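Local coordinates for macrolide export ATP-binding/permease protein MacB (Actinobacillus actinomycetemcomitans, PDB 3FTJ) that is a homodimeric, non-canonical ABC transporter, represented here by its periplasmic region, and probably works in a tripartite efflux system that confers resistance to macrolides, at residues Gln80-Glu85 / Gly92-Glu97; Ser112-Ile117 / Glu121-Lys126. One frame throughout, in Å; residues are numbered along the deposited sequence.

Interaction 1: residues Gln80-Glu85 / Gly92-Glu97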
loop_
_atom_site.group_PDB
_atom_site.type_symbol
_atom_site.label_atom_id
_atom_site.label_comp_id
_atom_site.label_asym_id
_atom_site.label_seq_id
_atom_site.Cartn_x
_atom_site.Cartn_y
_atom_site.Cartn_z
ATOM N N GLN A 80 -7.649 2.512 -4.417
ATOM C CA GLN A 80 -7.299 1.510 -5.433
ATOM C C GLN A 80 -6.381 0.404 -4.924
ATOM O O GLN A 80 -5.973 -0.473 -5.693
ATOM C CB GLN A 80 -6.655 2.169 -6.666
ATOM C CG GLN A 80 -7.541 3.171 -7.401
ATOM C CD GLN A 80 -8.941 2.630 -7.657
ATOM O OE1 GLN A 80 -9.112 1.511 -8.141
ATOM N NE2 GLN A 80 -9.951 3.426 -7.320
ATOM N N TYR A 81 -6.052 0.435 -3.636
ATOM C CA TYR A 81 -5.094 -0.525 -3.097
ATOM C C TYR A 81 -5.502 -1.978 -3.345
ATOM O O TYR A 81 -4.689 -2.792 -3.774
ATOM C CB TYR A 81 -4.851 -0.299 -1.600
ATOM C CG TYR A 81 -3.869 -1.285 -1.007
ATOM C CD1 TYR A 81 -4.308 -2.458 -0.428
ATOM C CD2 TYR A 81 -2.498 -1.047 -1.048
ATOM C CE1 TYR A 81 -3.418 -3.373 0.107
ATOM C CE2 TYR A 81 -1.599 -1.952 -0.512
ATOM C CZ TYR A 81 -2.066 -3.116 0.063
ATOM O OH TYR A 81 -1.191 -4.036 0.598
ATOM N N PHE A 82 -6.759 -2.306 -3.075
ATOM C CA PHE A 82 -7.191 -3.699 -3.146
ATOM C C PHE A 82 -7.153 -4.243 -4.567
ATOM O O PHE A 82 -6.762 -5.389 -4.792
ATOM C CB PHE A 82 -8.581 -3.854 -2.533
ATOM C CG PHE A 82 -8.679 -3.297 -1.146
ATOM C CD1 PHE A 82 -8.182 -4.006 -0.069
ATOM C CD2 PHE A 82 -9.239 -2.052 -0.928
ATOM C CE1 PHE A 82 -8.265 -3.493 1.216
ATOM C CE2 PHE A 82 -9.321 -1.536 0.350
ATOM C CZ PHE A 82 -8.827 -2.259 1.422
ATOM N N ASP A 83 -7.545 -3.409 -5.522
ATOM C CA ASP A 83 -7.530 -3.799 -6.922
ATOM C C ASP A 83 -6.110 -4.063 -7.429
ATOM O O ASP A 83 -5.839 -5.096 -8.039
ATOM C CB ASP A 83 -8.206 -2.724 -7.778
ATOM C CG ASP A 83 -8.208 -3.076 -9.262
ATOM O OD1 ASP A 83 -8.426 -4.268 -9.591
ATOM O OD2 ASP A 83 -7.990 -2.161 -10.089
ATOM N N VAL A 84 -5.207 -3.128 -7.168
ATOM C CA VAL A 84 -3.849 -3.217 -7.693
ATOM C C VAL A 84 -3.042 -4.326 -7.024
ATOM O O VAL A 84 -2.108 -4.870 -7.612
ATOM C CB VAL A 84 -3.114 -1.871 -7.553
ATOM C CG1 VAL A 84 -1.674 -1.999 -8.010
ATOM C CG2 VAL A 84 -3.834 -0.801 -8.354
ATOM N N GLU A 85 -3.410 -4.675 -5.798
ATOM C CA GLU A 85 -2.694 -5.729 -5.084
ATOM C C GLU A 85 -3.345 -7.090 -5.299
ATOM O O GLU A 85 -2.831 -8.114 -4.846
ATOM C CB GLU A 85 -2.618 -5.408 -3.591
ATOM C CG GLU A 85 -1.735 -4.220 -3.265
ATOM C CD GLU A 85 -0.263 -4.566 -3.320
ATOM O OE1 GLU A 85 0.554 -3.630 -3.426
ATOM O OE2 GLU A 85 0.080 -5.770 -3.259
ATOM N N GLY A 92 -18.822 -7.827 2.951
ATOM C CA GLY A 92 -19.019 -6.418 3.252
ATOM C C GLY A 92 -18.675 -5.519 2.081
ATOM O O GLY A 92 -19.131 -5.750 0.960
ATOM N N ARG A 93 -17.877 -4.487 2.332
ATOM C CA ARG A 93 -17.495 -3.545 1.285
ATOM C C ARG A 93 -16.036 -3.094 1.426
ATOM O O ARG A 93 -15.409 -3.302 2.468
ATOM C CB ARG A 93 -18.410 -2.321 1.310
ATOM C CG ARG A 93 -18.102 -1.341 2.444
ATOM C CD ARG A 93 -19.008 -0.124 2.399
ATOM N NE ARG A 93 -18.765 0.823 3.489
ATOM C CZ ARG A 93 -17.826 1.768 3.476
ATOM N NH1 ARG A 93 -17.016 1.888 2.432
ATOM N NH2 ARG A 93 -17.690 2.592 4.511
ATOM N N LEU A 94 -15.510 -2.479 0.370
ATOM C CA LEU A 94 -14.168 -1.904 0.376
ATOM C C LEU A 94 -14.238 -0.407 0.667
ATOM O O LEU A 94 -15.331 0.165 0.753
ATOM C CB LEU A 94 -13.481 -2.118 -0.978
ATOM C CG LEU A 94 -13.293 -3.553 -1.473
ATOM C CD1 LEU A 94 -12.526 -3.550 -2.787
ATOM C CD2 LEU A 94 -12.572 -4.397 -0.434
ATOM N N LEU A 95 -13.076 0.226 0.814
ATOM C CA LEU A 95 -13.025 1.669 1.021
ATOM C C LEU A 95 -13.563 2.380 -0.204
ATOM O O LEU A 95 -13.435 1.880 -1.328
ATOM C CB LEU A 95 -11.597 2.163 1.271
ATOM C CG LEU A 95 -10.843 1.837 2.563
ATOM C CD1 LEU A 95 -11.677 2.165 3.793
ATOM C CD2 LEU A 95 -10.446 0.399 2.574
ATOM N N THR A 96 -14.143 3.555 0.029
ATOM C CA THR A 96 -14.637 4.421 -1.029
ATOM C C THR A 96 -13.897 5.755 -0.996
ATOM O O THR A 96 -13.151 6.048 -0.055
ATOM C CB THR A 96 -16.136 4.723 -0.852
ATOM O OG1 THR A 96 -16.352 5.325 0.428
ATOM C CG2 THR A 96 -16.960 3.454 -0.955
ATOM N N GLU A 97 -14.116 6.569 -2.023
ATOM C CA GLU A 97 -13.530 7.901 -2.072
ATOM C C GLU A 97 -14.018 8.721 -0.888
ATOM O O GLU A 97 -13.295 9.578 -0.369
ATOM C CB GLU A 97 -13.892 8.591 -3.390
ATOM C CG GLU A 97 -13.486 10.049 -3.472
ATOM C CD GLU A 97 -13.982 10.712 -4.750
ATOM O OE1 GLU A 97 -13.804 10.118 -5.832
ATOM O OE2 GLU A 97 -14.548 11.824 -4.672
#
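The ring of F82 lies between L94 CD2 on one face and, on the opposite face, CD1 of Y81, the preceding residue of its own helix; the side chain of F82 alone carries the contact from the helix. L94 sets one methyl, CD2, over the ring in a CH-pi contact, somewhat toward the rim, 4.2 Å from the centroid of the F82 ring and 15° off the ring normal. Its other methyl, CD1, reaches back toward the helix and lies 4.0 Å from F82 CB, so that both branches of the leucine are used. L95 CD2 is modelled at the edge of the ring, but implausibly close to it, and its exact position is doubtful. F82 has CG beside the backbone N (chi1 -53°), an orientation that sends the ring from helix 81-85 toward the extended chain at 94-95. The contact is wholly apolar and largely buried, a helix-loop contact within the MacB-like periplasmic core domain. It fastens helix 81-85 to the loop leading into helix 97-102, over strands 106-110 and 133-141, where V108 touches both F82 and L95 while V141 touches both F82 and L94.

Interaction 2: residues Ser112-Ile117 / Glu121-Lys126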
loop_
_atom_site.group_PDB
_atom_site.type_symbol
_atom_site.label_atom_id
_atom_site.label_comp_id
_atom_site.label_asym_id
_atom_site.label_seq_id
_atom_site.Cartn_x
_atom_site.Cartn_y
_atom_site.Cartn_z
ATOM N N SER A 112 -7.020 -13.806 6.940
ATOM C CA SER A 112 -6.446 -14.419 8.128
ATOM C C SER A 112 -6.603 -13.543 9.373
ATOM O O SER A 112 -6.596 -14.050 10.497
ATOM C CB SER A 112 -4.980 -14.794 7.893
ATOM O OG SER A 112 -4.244 -13.688 7.406
ATOM N N ALA A 113 -6.754 -12.234 9.177
ATOM C CA ALA A 113 -7.019 -11.335 10.296
ATOM C C ALA A 113 -8.425 -11.596 10.833
ATOM O O ALA A 113 -8.626 -11.711 12.047
ATOM C CB ALA A 113 -6.865 -9.871 9.875
ATOM N N LYS A 114 -9.392 -11.694 9.922
ATOM C CA LYS A 114 -10.768 -12.012 10.284
ATOM C C LYS A 114 -10.817 -13.300 11.106
ATOM O O LYS A 114 -11.444 -13.353 12.163
ATOM C CB LYS A 114 -11.623 -12.144 9.022
ATOM C CG LYS A 114 -13.120 -12.218 9.269
ATOM C CD LYS A 114 -13.569 -13.624 9.654
ATOM C CE LYS A 114 -15.012 -13.619 10.148
ATOM N NZ LYS A 114 -15.565 -14.994 10.365
ATOM N N LYS A 115 -10.142 -14.335 10.620
ATOM C CA LYS A 115 -10.102 -15.611 11.318
ATOM C C LYS A 115 -9.472 -15.506 12.706
ATOM O O LYS A 115 -9.985 -16.072 13.665
ATOM C CB LYS A 115 -9.354 -16.660 10.492
ATOM C CG LYS A 115 -9.154 -17.972 11.238
ATOM C CD LYS A 115 -8.245 -18.933 10.492
ATOM C CE LYS A 115 -8.115 -20.255 11.238
ATOM N NZ LYS A 115 -7.075 -21.129 10.627
ATOM N N ALA A 116 -8.364 -14.782 12.814
ATOM C CA ALA A 116 -7.635 -14.684 14.077
ATOM C C ALA A 116 -8.406 -13.912 15.139
ATOM O O ALA A 116 -8.395 -14.266 16.319
ATOM C CB ALA A 116 -6.268 -14.044 13.851
ATOM N N ILE A 117 -9.089 -12.862 14.708
ATOM C CA ILE A 117 -9.746 -11.940 15.623
ATOM C C ILE A 117 -11.212 -12.279 15.841
ATOM O O ILE A 117 -11.770 -12.000 16.899
ATOM C CB ILE A 117 -9.700 -10.523 15.051
ATOM C CG1 ILE A 117 -8.259 -10.052 14.898
ATOM C CG2 ILE A 117 -10.499 -9.570 15.918
ATOM C CD1 ILE A 117 -8.143 -8.919 13.910
ATOM N N GLU A 121 -17.332 -15.623 14.137
ATOM C CA GLU A 121 -18.216 -14.485 14.374
ATOM C C GLU A 121 -18.322 -13.591 13.140
ATOM O O GLU A 121 -17.405 -13.531 12.315
ATOM C CB GLU A 121 -17.705 -13.660 15.560
ATOM C CG GLU A 121 -17.395 -14.490 16.800
ATOM C CD GLU A 121 -16.410 -13.807 17.740
ATOM O OE1 GLU A 121 -16.458 -12.564 17.871
ATOM O OE2 GLU A 121 -15.584 -14.519 18.349
ATOM N N ASN A 122 -19.446 -12.898 13.017
ATOM C CA ASN A 122 -19.612 -11.890 11.982
ATOM C C ASN A 122 -18.806 -10.642 12.322
ATOM O O ASN A 122 -19.099 -9.972 13.310
ATOM C CB ASN A 122 -21.079 -11.501 11.858
ATOM C CG ASN A 122 -21.266 -10.212 11.089
ATOM O OD1 ASN A 122 -20.786 -10.077 9.965
ATOM N ND2 ASN A 122 -21.956 -9.249 11.695
ATOM N N PRO A 123 -17.796 -10.314 11.499
ATOM C CA PRO A 123 -16.925 -9.161 11.751
ATOM C C PRO A 123 -17.551 -7.819 11.358
ATOM O O PRO A 123 -17.208 -6.778 11.936
ATOM C CB PRO A 123 -15.734 -9.463 10.848
ATOM C CG PRO A 123 -16.408 -10.069 9.644
ATOM C CD PRO A 123 -17.367 -11.047 10.294
ATOM N N LEU A 124 -18.460 -7.844 10.388
ATOM C CA LEU A 124 -19.031 -6.618 9.841
ATOM C C LEU A 124 -19.732 -5.787 10.907
ATOM O O LEU A 124 -20.617 -6.271 11.612
ATOM C CB LEU A 124 -20.002 -6.935 8.694
ATOM C CG LEU A 124 -19.440 -7.695 7.485
ATOM C CD1 LEU A 124 -20.432 -7.653 6.332
ATOM C CD2 LEU A 124 -18.107 -7.111 7.045
ATOM N N GLY A 125 -19.326 -4.532 11.025
ATOM C CA GLY A 125 -19.983 -3.611 11.927
ATOM C C GLY A 125 -19.355 -3.594 13.307
ATOM O O GLY A 125 -19.673 -2.747 14.136
ATOM N N LYS A 126 -18.450 -4.527 13.556
ATOM C CA LYS A 126 -17.782 -4.565 14.852
ATOM C C LYS A 126 -16.573 -3.638 14.952
ATOM O O LYS A 126 -15.951 -3.293 13.947
ATOM C CB LYS A 126 -17.442 -5.998 15.239
ATOM C CG LYS A 126 -18.645 -6.682 15.871
ATOM C CD LYS A 126 -18.599 -8.167 15.695
ATOM C CE LYS A 126 -19.950 -8.764 16.005
ATOM N NZ LYS A 126 -19.884 -10.244 15.995
#
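The K114 side chain leaves helix 111-118 with CG opposite the backbone N (chi1 -169°), bends once at chi2 (-82°) and then runs extended through its last two torsions, which carries the methylenes past P123 and the ammonium group to the backbone of E121. There K114 NZ donates a hydrogen bond of 3.1 Å to E121 O. The donor approaches well off the straight line of the carbonyl bond and is tilted 26° from the carbonyl plane. The same ammonium group has its stronger partner in A119 O, so one lysine grips two carbonyls of the chain just beyond its own helix. On the way it crosses the P123 ring at about a right angle: K114 CG lies 3.9 Å from P123 CG, and K114 CE packs tightly against P123 CD at 3.5 Å. The arrangement is a helix-to-strand connection folded back on the helix it has just left, within the MacB-like periplasmic core domain. P123 opens a type II beta turn to K126, closed by K126 N to P123 O at 3.0 Å, with G125 supplying the positive phi of its third position. K126 also curls back, its NZ bonding to N122 O at 2.8 Å, a second lysine tied to a backbone carbonyl of this loop. Two weak bonds join the N122 side-chain amide to the backbone of L124. V140 of strand 133-141 touches both the K114 and the P123 side chains, and F118 at the helix end packs against P123 and K126.

In the fold
From the N terminus, the chain passes through the antiparallel strands 49-64 and 67-77 into helix 81-85, and interaction 1 closes the short loop that passes through strand 89-90 and returns at 92-97. Helix 97-102 and strand 106-110 follow before helix 111-118, whose exit is closed by interaction 2 at 121-126, ahead of strand 127-130. The two loops lie in series, neither nested nor crossed, with centres about 18 Å apart. They nevertheless touch, G92 CA lying 3.6 Å from L124 CD1, and Q91 also meets the second loop. Strand 133-141 underlies both, joining the two helix-loop units to one mixed sheet.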